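Local coordinates for protein myosin regulatory light chain (Placopecten magellanicus, PDB 3PN7) that probably serves as the calcium-responsive light chain of molluscan muscle myosin, an EF-hand protein that carries a bound magnesium ion, at residues 17-20 with 21-24; 72-75 with 76-79; 114-118 with 119-123. One frame throughout, in Å; residues are numbered along the deposited sequence.

Contact 1: 17-20 with 21-24; sequences LPQK and LMQE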
ATOM      1  N   LEU B  17      -6.456  20.696  10.695  1.00 20.00           N
ATOM      2  CA  LEU B  17      -6.763  19.413  11.310  1.00 20.00           C
ATOM      3  C   LEU B  17      -8.256  19.140  11.210  1.00 20.00           C
ATOM      4  O   LEU B  17      -9.051  20.068  11.089  1.00 20.00           O
ATOM      5  CB  LEU B  17      -6.326  19.412  12.772  1.00 20.00           C
ATOM      6  CG  LEU B  17      -5.433  20.579  13.188  1.00 20.00           C
ATOM      7  CD1 LEU B  17      -5.003  20.431  14.639  1.00 20.00           C
ATOM      8  CD2 LEU B  17      -4.223  20.670  12.276  1.00 20.00           C
ATOM      9  N   PRO B  18      -8.640  17.868  11.256  1.00 62.58           N
ATOM     10  CA  PRO B  18     -10.053  17.514  11.100  1.00 56.25           C
ATOM     11  C   PRO B  18     -10.925  18.089  12.204  1.00 54.61           C
ATOM     12  O   PRO B  18     -10.470  18.238  13.334  1.00 55.72           O
ATOM     13  CB  PRO B  18     -10.044  15.986  11.200  1.00 51.42           C
ATOM     14  CG  PRO B  18      -8.639  15.583  10.938  1.00 54.59           C
ATOM     15  CD  PRO B  18      -7.799  16.684  11.479  1.00 54.30           C
ATOM     16  N   GLN B  19     -12.174  18.397  11.873  1.00 53.48           N
ATOM     17  CA  GLN B  19     -13.135  18.847  12.868  1.00 57.90           C
ATOM     18  C   GLN B  19     -13.356  17.963  14.092  1.00 53.61           C
ATOM     19  O   GLN B  19     -13.502  18.473  15.192  1.00 53.39           O
ATOM     20  CB  GLN B  19     -14.478  19.226  12.229  1.00 60.01           C
ATOM     21  CG  GLN B  19     -14.555  20.685  11.781  1.00 61.05           C
ATOM     22  CD  GLN B  19     -13.918  21.646  12.787  1.00 63.69           C
ATOM     23  OE1 GLN B  19     -14.517  21.977  13.819  1.00 61.47           O
ATOM     24  NE2 GLN B  19     -12.696  22.097  12.486  1.00 64.68           N
ATOM     25  N   LYS B  20     -13.385  16.649  13.918  1.00 51.45           N
ATOM     26  CA  LYS B  20     -13.578  15.775  15.074  1.00 54.12           C
ATOM     27  C   LYS B  20     -12.395  15.849  16.034  1.00 51.00           C
ATOM     28  O   LYS B  20     -12.552  15.668  17.235  1.00 52.66           O
ATOM     29  CB  LYS B  20     -13.811  14.328  14.649  1.00 53.97           C
ATOM     30  CG  LYS B  20     -12.745  13.776  13.717  1.00 63.71           C
ATOM     31  CD  LYS B  20     -12.886  12.269  13.587  1.00 74.28           C
ATOM     32  CE  LYS B  20     -14.353  11.843  13.723  1.00 81.97           C
ATOM     33  NZ  LYS B  20     -15.272  12.525  12.747  1.00 75.80           N
ATOM     34  N   LEU B  21     -11.208  16.098  15.494  1.00 54.58           N
ATOM     35  CA  LEU B  21     -10.024  16.246  16.325  1.00 52.04           C
ATOM     36  C   LEU B  21     -10.066  17.586  17.067  1.00 49.54           C
ATOM     37  O   LEU B  21      -9.717  17.664  18.241  1.00 46.22           O
ATOM     38  CB  LEU B  21      -8.748  16.103  15.490  1.00 47.57           C
ATOM     39  CG  LEU B  21      -7.435  16.202  16.271  1.00 46.63           C
ATOM     40  CD1 LEU B  21      -7.350  15.089  17.299  1.00 47.01           C
ATOM     41  CD2 LEU B  21      -6.234  16.162  15.330  1.00 47.78           C
ATOM     42  N   MET B  22     -10.502  18.641  16.385  1.00 51.66           N
ATOM     43  CA  MET B  22     -10.749  19.911  17.065  1.00 52.38           C
ATOM     44  C   MET B  22     -11.775  19.710  18.180  1.00 48.20           C
ATOM     45  O   MET B  22     -11.638  20.274  19.265  1.00 45.19           O
ATOM     46  CB  MET B  22     -11.262  20.969  16.091  1.00 49.88           C
ATOM     47  CG  MET B  22     -10.526  22.297  16.164  1.00 60.46           C
ATOM     48  SD  MET B  22      -9.002  22.258  15.202  1.00 70.08           S
ATOM     49  CE  MET B  22      -9.007  23.888  14.452  1.00 64.78           C
ATOM     50  N   GLN B  23     -12.790  18.891  17.913  1.00 42.52           N
ATOM     51  CA  GLN B  23     -13.886  18.686  18.863  1.00 54.00           C
ATOM     52  C   GLN B  23     -13.431  17.843  20.054  1.00 53.26           C
ATOM     53  O   GLN B  23     -13.896  18.015  21.187  1.00 43.51           O
ATOM     54  CB  GLN B  23     -15.092  18.031  18.172  1.00 49.61           C
ATOM     55  CG  GLN B  23     -15.701  18.877  17.040  1.00 59.75           C
ATOM     56  CD  GLN B  23     -16.811  18.146  16.262  1.00 70.04           C
ATOM     57  OE1 GLN B  23     -17.411  17.185  16.757  1.00 69.97           O
ATOM     58  NE2 GLN B  23     -17.077  18.601  15.035  1.00 61.94           N
ATOM     59  N   GLU B  24     -12.527  16.914  19.775  1.00 48.88           N
ATOM     60  CA  GLU B  24     -11.894  16.131  20.816  1.00 49.11           C
ATOM     61  C   GLU B  24     -11.058  17.054  21.716  1.00 42.43           C
ATOM     62  O   GLU B  24     -11.158  17.003  22.939  1.00 38.25           O
ATOM     63  CB  GLU B  24     -11.010  15.082  20.163  1.00 50.60           C
ATOM     64  CG  GLU B  24     -10.444  14.035  21.094  1.00 54.88           C
ATOM     65  CD  GLU B  24      -9.525  13.093  20.343  1.00 57.67           C
ATOM     66  OE1 GLU B  24     -10.040  12.148  19.701  1.00 62.17           O
ATOM     67  OE2 GLU B  24      -8.293  13.324  20.357  1.00 54.61           O
TER
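Pro18 O takes two backbone N-H groups of the next turn. Met22 N gives the good bond, 3.1 Å from Pro18 O, nearly straight at 165° and in the carbonyl plane. Leu21 N is also 3.1 Å from Pro18 O, but its N-H is bent to 124° and that bond is weak. Pro18 is the N-cap of helix 19-32, so this carbonyl accepts the first i to i+4 bond of the helix. Two shorter bonds follow, Gln23 N to Gln19 O and Glu24 N to Lys20 O.

The apolar side of the turn is built by Leu17, Pro18 and Leu21. Leu21 sends CG anti to its own nitrogen (chi1 -178°), which lays the side chain next to that of Pro18, both pointing the same way. Leu21 CB is 4.2 Å from Pro18 CD. The branch methyl Leu21 CD2 also touches the ring at CD and reaches back to Leu17 CB, 4.1 Å away. Leu17 CG lies loosely against the sulfur of Met22. The Leu21 side chain is buried, whereas Gln19 and Lys20 are on the outside.

A second group of contacts runs along that outer face. The bent chain of Gln19 brings its amide against the CB of Met22, with Gln19 NE2 4.0 Å from Met22 CB. The extended chain of Gln23 passes close to the carbonyl of Gln19 and ends with NE2 3.9 Å from Gln19 CB. Glu24 contributes its CB next to Lys20 O. Its carboxylate turns to a chain of another protein, where it meets a basic and an aromatic side chain.

This is the first turn of an alpha-helix with a proline at the N-cap position, here helix 19-32, the entering helix of the first EF-hand.

Contact 2: 72-75 with 76-79; sequences LNFT and MFLS
Phe74 and Leu78 form the closest side-chain pair of this first turn of helix 74-85. The contact is CH-pi. Leu78 CG sits over one face of the Phe74 ring, 4.0 Å from the ring centroid and 27° off its normal. The methyl Leu78 CD2 comes down near the rim of the ring, 3.6 Å from Phe74 CZ. The trans chi1 of Phe74 (176°) swings the ring along the helix toward the residue four places on. Lys26 adds a cation-pi contact to the same ring.

The other side-chain contacts are apolar packing. The rings of Phe74 and Phe77 approach at a slant, with Phe74 CE1 4.1 Å from Phe77 CD2. Leu72 works from the other end of the turn. Its methyl CD2 is at the edge of the Phe77 ring, near the ring plane, and lies 3.8 Å from Phe77 CB. The same methyl touches Met76, at 4.1 Å between Leu72 CD2 and Met76 CB.

Backbone hydrogen bonds tie the turn together. Phe77 N donates to Asn73 O at 2.9 Å. Leu78 N to Phe74 O is the straightest, 2.8 Å and 162°. Ser79 N reaches Thr75 O at 3.0 Å. Asn73 is in the N-cap position, but its side chain makes no capping bond.

The turn stands where a loop enters the helix. Leu72 bonds through its backbone to Ile40, next to the metal-binding Phe39, which Asn73 touches, consistent with the short pairing of two EF-hand loops. Phe77 meets Phe29 of helix 19-32 edge-to-face and Phe81 one turn further along its own helix, while Met76 packs on Ala68 and Pro69, which follow helix 58-66.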
ATOM      1  N   LEU B  72      -3.373  29.747  29.897  1.00 38.27           N
ATOM      2  CA  LEU B  72      -3.786  28.585  29.111  1.00 34.65           C
ATOM      3  C   LEU B  72      -5.282  28.572  28.756  1.00 36.70           C
ATOM      4  O   LEU B  72      -6.073  27.824  29.320  1.00 35.60           O
ATOM      5  CB  LEU B  72      -3.372  27.298  29.809  1.00 35.71           C
ATOM      6  CG  LEU B  72      -2.794  26.196  28.938  1.00 35.84           C
ATOM      7  CD1 LEU B  72      -2.666  24.922  29.750  1.00 36.68           C
ATOM      8  CD2 LEU B  72      -3.659  25.980  27.710  1.00 36.38           C
ATOM      9  N   ASN B  73      -5.618  29.457  27.828  1.00 34.96           N
ATOM     10  CA  ASN B  73      -6.836  29.497  27.056  1.00 36.35           C
ATOM     11  C   ASN B  73      -7.056  28.224  26.263  1.00 38.20           C
ATOM     12  O   ASN B  73      -6.118  27.443  26.070  1.00 34.62           O
ATOM     13  CB  ASN B  73      -6.588  30.554  25.978  1.00 44.78           C
ATOM     14  CG  ASN B  73      -7.391  31.773  26.185  1.00 52.17           C
ATOM     15  OD1 ASN B  73      -8.410  31.740  26.878  1.00 56.56           O
ATOM     16  ND2 ASN B  73      -6.961  32.875  25.579  1.00 47.03           N
ATOM     17  N   PHE B  74      -8.254  28.051  25.709  1.00 34.41           N
ATOM     18  CA  PHE B  74      -8.413  27.000  24.709  1.00 37.50           C
ATOM     19  C   PHE B  74      -7.550  27.245  23.461  1.00 37.68           C
ATOM     20  O   PHE B  74      -7.007  26.297  22.901  1.00 36.56           O
ATOM     21  CB  PHE B  74      -9.865  26.757  24.286  1.00 36.95           C
ATOM     22  CG  PHE B  74      -9.997  25.721  23.181  1.00 38.25           C
ATOM     23  CD1 PHE B  74      -9.654  24.398  23.410  1.00 34.46           C
ATOM     24  CD2 PHE B  74     -10.425  26.079  21.909  1.00 34.54           C
ATOM     25  CE1 PHE B  74      -9.758  23.450  22.400  1.00 36.57           C
ATOM     26  CE2 PHE B  74     -10.527  25.133  20.899  1.00 34.87           C
ATOM     27  CZ  PHE B  74     -10.196  23.822  21.147  1.00 35.19           C
ATOM     28  N   THR B  75      -7.421  28.492  23.011  1.00 36.69           N
ATOM     29  CA  THR B  75      -6.589  28.733  21.833  1.00 38.72           C
ATOM     30  C   THR B  75      -5.109  28.481  22.143  1.00 37.68           C
ATOM     31  O   THR B  75      -4.374  27.946  21.318  1.00 42.81           O
ATOM     32  CB  THR B  75      -6.830  30.116  21.149  1.00 42.92           C
ATOM     33  OG1 THR B  75      -5.636  30.910  21.192  1.00 43.27           O
ATOM     34  CG2 THR B  75      -7.961  30.863  21.804  1.00 45.40           C
ATOM     35  N   MET B  76      -4.678  28.830  23.343  1.00 35.31           N
ATOM     36  CA  MET B  76      -3.354  28.433  23.782  1.00 34.92           C
ATOM     37  C   MET B  76      -3.228  26.893  23.879  1.00 36.82           C
ATOM     38  O   MET B  76      -2.157  26.329  23.662  1.00 37.84           O
ATOM     39  CB  MET B  76      -3.050  29.089  25.121  1.00 33.82           C
ATOM     40  CG  MET B  76      -1.647  28.875  25.614  1.00 38.04           C
ATOM     41  SD  MET B  76      -0.406  29.638  24.545  1.00 52.10           S
ATOM     42  CE  MET B  76      -1.011  31.319  24.414  1.00 41.48           C
ATOM     43  N   PHE B  77      -4.325  26.215  24.201  1.00 31.49           N
ATOM     44  CA  PHE B  77      -4.319  24.760  24.343  1.00 33.65           C
ATOM     45  C   PHE B  77      -4.147  24.147  22.961  1.00 32.61           C
ATOM     46  O   PHE B  77      -3.362  23.218  22.768  1.00 30.18           O
ATOM     47  CB  PHE B  77      -5.642  24.328  24.965  1.00 35.49           C
ATOM     48  CG  PHE B  77      -5.771  22.855  25.228  1.00 30.74           C
ATOM     49  CD1 PHE B  77      -5.346  22.312  26.427  1.00 30.64           C
ATOM     50  CD2 PHE B  77      -6.397  22.030  24.317  1.00 28.86           C
ATOM     51  CE1 PHE B  77      -5.505  20.964  26.702  1.00 25.87           C
ATOM     52  CE2 PHE B  77      -6.557  20.681  24.581  1.00 30.93           C
ATOM     53  CZ  PHE B  77      -6.110  20.148  25.775  1.00 29.47           C
ATOM     54  N   LEU B  78      -4.876  24.705  22.001  1.00 34.71           N
ATOM     55  CA  LEU B  78      -4.769  24.308  20.609  1.00 38.15           C
ATOM     56  C   LEU B  78      -3.341  24.456  20.150  1.00 34.77           C
ATOM     57  O   LEU B  78      -2.789  23.592  19.477  1.00 35.69           O
ATOM     58  CB  LEU B  78      -5.631  25.206  19.736  1.00 39.73           C
ATOM     59  CG  LEU B  78      -7.089  24.844  19.500  1.00 41.68           C
ATOM     60  CD1 LEU B  78      -7.569  25.725  18.353  1.00 43.22           C
ATOM     61  CD2 LEU B  78      -7.221  23.373  19.142  1.00 36.42           C
ATOM     62  N   SER B  79      -2.760  25.584  20.518  1.00 33.64           N
ATOM     63  CA  SER B  79      -1.408  25.928  20.146  1.00 31.83           C
ATOM     64  C   SER B  79      -0.397  24.903  20.689  1.00 35.83           C
ATOM     65  O   SER B  79       0.621  24.601  20.049  1.00 31.62           O
ATOM     66  CB  SER B  79      -1.128  27.334  20.664  1.00 35.72           C
ATOM     67  OG  SER B  79       0.212  27.486  21.061  1.00 48.28           O
TER

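Contact 3: 114-118 with 119-123; sequences IKDLL and ENMGD
Met121 folds back over Asp116 and Leu117 in the C-terminal part of helix 111-120 of this EF-hand-family light chain, in the half that does not hold the magnesium ion. Its CB is 3.4 Å from Leu117 O. Met121 CG is 4.1 Å from both Leu117 O and Asp116 O. The sulfur comes next, 3.9 Å from the methyl Leu117 CD2, and the two side chains meet at a slant. CE is the tip. It ends beside the carboxylate of Asp116, 3.3 Å from OD2. The chain is extended beyond CG (chi2 179°), and this carries the methyl so far back along the helix.

A chi1 of -173° turns the Asp116 carboxylate across the Asn120 side chain, at about a right angle. Asn120 CB is 3.6 Å from Asp116 OD1.

Both other proteins of the assembly reach this region. An aromatic side chain of one and an apolar side chain of the other pack on Met121 and Leu117. Outside the segments, Asp123 OD1 pairs in a salt bridge with a basic side chain of the first of these neighbouring chains.

Gly122 has a positive phi of 52°, which glycine tolerates well. In the backbone, Glu119 N to Lys115 O is a regular bond, whereas Met121 N to Leu117 O is weak. Between these two, Asn120 N lies 2.9 Å from Asp116 O, in a regular helical bond.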
ATOM      1  N   ILE B 114       5.664  -6.735   8.294  1.00 28.11           N
ATOM      2  CA  ILE B 114       5.530  -5.362   8.787  1.00 27.97           C
ATOM      3  C   ILE B 114       6.876  -4.617   8.912  1.00 26.57           C
ATOM      4  O   ILE B 114       6.956  -3.410   8.700  1.00 28.69           O
ATOM      5  CB  ILE B 114       4.717  -5.284  10.104  1.00 29.86           C
ATOM      6  CG1 ILE B 114       4.428  -3.819  10.416  1.00 24.08           C
ATOM      7  CG2 ILE B 114       5.430  -6.007  11.254  1.00 27.53           C
ATOM      8  CD1 ILE B 114       3.566  -3.137   9.349  1.00 27.92           C
ATOM      9  N   LYS B 115       7.944  -5.334   9.228  1.00 28.03           N
ATOM     10  CA  LYS B 115       9.255  -4.699   9.246  1.00 27.77           C
ATOM     11  C   LYS B 115       9.646  -4.233   7.853  1.00 29.25           C
ATOM     12  O   LYS B 115      10.147  -3.125   7.676  1.00 30.05           O
ATOM     13  CB  LYS B 115      10.312  -5.632   9.836  1.00 28.68           C
ATOM     14  CG  LYS B 115      10.163  -5.794  11.331  1.00 29.06           C
ATOM     15  CD  LYS B 115      11.450  -6.283  11.974  1.00 35.51           C
ATOM     16  CE  LYS B 115      11.290  -6.387  13.483  1.00 37.44           C
ATOM     17  NZ  LYS B 115      12.603  -6.557  14.165  1.00 50.86           N
ATOM     18  N   ASP B 116       9.384  -5.072   6.862  1.00 31.32           N
ATOM     19  CA  ASP B 116       9.729  -4.755   5.481  1.00 29.68           C
ATOM     20  C   ASP B 116       8.939  -3.543   5.007  1.00 29.94           C
ATOM     21  O   ASP B 116       9.514  -2.590   4.471  1.00 29.87           O
ATOM     22  CB  ASP B 116       9.470  -5.969   4.578  1.00 30.72           C
ATOM     23  CG  ASP B 116       9.959  -5.760   3.146  1.00 32.06           C
ATOM     24  OD1 ASP B 116      10.892  -4.958   2.935  1.00 36.59           O
ATOM     25  OD2 ASP B 116       9.411  -6.411   2.231  1.00 38.41           O
ATOM     26  N   LEU B 117       7.624  -3.562   5.219  1.00 28.09           N
ATOM     27  CA  LEU B 117       6.783  -2.418   4.835  1.00 29.40           C
ATOM     28  C   LEU B 117       7.288  -1.102   5.437  1.00 28.67           C
ATOM     29  O   LEU B 117       7.329  -0.060   4.772  1.00 29.95           O
ATOM     30  CB  LEU B 117       5.334  -2.639   5.271  1.00 26.62           C
ATOM     31  CG  LEU B 117       4.553  -3.803   4.659  1.00 25.65           C
ATOM     32  CD1 LEU B 117       3.327  -4.128   5.526  1.00 26.53           C
ATOM     33  CD2 LEU B 117       4.109  -3.419   3.278  1.00 28.29           C
ATOM     34  N   LEU B 118       7.655  -1.146   6.709  1.00 25.08           N
ATOM     35  CA  LEU B 118       7.930   0.071   7.463  1.00 25.74           C
ATOM     36  C   LEU B 118       9.283   0.625   7.050  1.00 31.26           C
ATOM     37  O   LEU B 118       9.453   1.829   6.872  1.00 28.22           O
ATOM     38  CB  LEU B 118       7.940  -0.235   8.965  1.00 32.42           C
ATOM     39  CG  LEU B 118       6.820   0.212   9.931  1.00 30.93           C
ATOM     40  CD1 LEU B 118       5.503   0.409   9.270  1.00 28.50           C
ATOM     41  CD2 LEU B 118       6.688  -0.746  11.089  1.00 25.52           C
ATOM     42  N   GLU B 119      10.249  -0.273   6.907  1.00 31.30           N
ATOM     43  CA  GLU B 119      11.638   0.098   6.689  1.00 29.36           C
ATOM     44  C   GLU B 119      11.999   0.379   5.233  1.00 31.79           C
ATOM     45  O   GLU B 119      12.803   1.264   4.957  1.00 31.19           O
ATOM     46  CB  GLU B 119      12.552  -0.993   7.243  1.00 29.49           C
ATOM     47  CG  GLU B 119      14.010  -0.607   7.333  1.00 39.74           C
ATOM     48  CD  GLU B 119      14.809  -1.573   8.183  1.00 51.72           C
ATOM     49  OE1 GLU B 119      14.511  -2.784   8.146  1.00 49.83           O
ATOM     50  OE2 GLU B 119      15.733  -1.122   8.889  1.00 49.49           O
ATOM     51  N   ASN B 120      11.420  -0.377   4.307  1.00 29.30           N
ATOM     52  CA  ASN B 120      11.831  -0.288   2.905  1.00 31.57           C
ATOM     53  C   ASN B 120      10.827   0.340   1.959  1.00 32.90           C
ATOM     54  O   ASN B 120      11.123   0.528   0.783  1.00 36.21           O
ATOM     55  CB  ASN B 120      12.274  -1.651   2.374  1.00 28.23           C
ATOM     56  CG  ASN B 120      13.397  -2.240   3.196  1.00 32.89           C
ATOM     57  OD1 ASN B 120      13.329  -3.391   3.641  1.00 37.66           O
ATOM     58  ND2 ASN B 120      14.417  -1.436   3.449  1.00 33.86           N
ATOM     59  N   MET B 121       9.649   0.681   2.469  1.00 29.79           N
ATOM     60  CA  MET B 121       8.620   1.231   1.612  1.00 28.58           C
ATOM     61  C   MET B 121       8.045   2.503   2.188  1.00 30.33           C
ATOM     62  O   MET B 121       8.312   2.838   3.335  1.00 28.88           O
ATOM     63  CB  MET B 121       7.518   0.192   1.405  1.00 29.48           C
ATOM     64  CG  MET B 121       8.072  -1.123   0.887  1.00 34.34           C
ATOM     65  SD  MET B 121       6.833  -2.402   0.662  1.00 33.34           S
ATOM     66  CE  MET B 121       7.899  -3.831   0.759  1.00 41.36           C
ATOM     67  N   GLY B 122       7.230   3.184   1.384  1.00 28.95           N
ATOM     68  CA  GLY B 122       6.634   4.446   1.749  1.00 25.99           C
ATOM     69  C   GLY B 122       7.673   5.436   2.240  1.00 30.70           C
ATOM     70  O   GLY B 122       8.743   5.599   1.642  1.00 30.80           O
ATOM     71  N   ASP B 123       7.353   6.105   3.338  1.00 30.91           N
ATOM     72  CA  ASP B 123       8.321   6.984   3.975  1.00 32.81           C
ATOM     73  C   ASP B 123       9.166   6.194   4.978  1.00 35.72           C
ATOM     74  O   ASP B 123       8.843   6.122   6.174  1.00 28.96           O
ATOM     75  CB  ASP B 123       7.617   8.187   4.593  1.00 31.00           C
ATOM     76  CG  ASP B 123       7.013   9.109   3.530  1.00 39.34           C
ATOM     77  OD1 ASP B 123       7.777   9.851   2.884  1.00 43.08           O
ATOM     78  OD2 ASP B 123       5.782   9.088   3.323  1.00 36.79           O
TER

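Along the chain the order is contact 1, contact 2, contact 3. Contact 1 starts helix 19-32 and contact 2 starts helix 74-85, so both are N-terminal turns. Contact 3 lies in the C-terminal part of helix 111-120 and the residues after it. The centres of contacts 1 and 2 are 14 Å apart, and they touch where Met22 O packs on Phe74 CZ at 4.3 Å. Contact 3 is remote, its centre 29 Å from that of contact 1 and 36 Å from that of contact 2. It lies across the chain's centre from contact 2. Contacts 1 and 2 thus join two helices of the magnesium-bearing half, while contact 3 belongs to the other half, where both other proteins of the assembly bind.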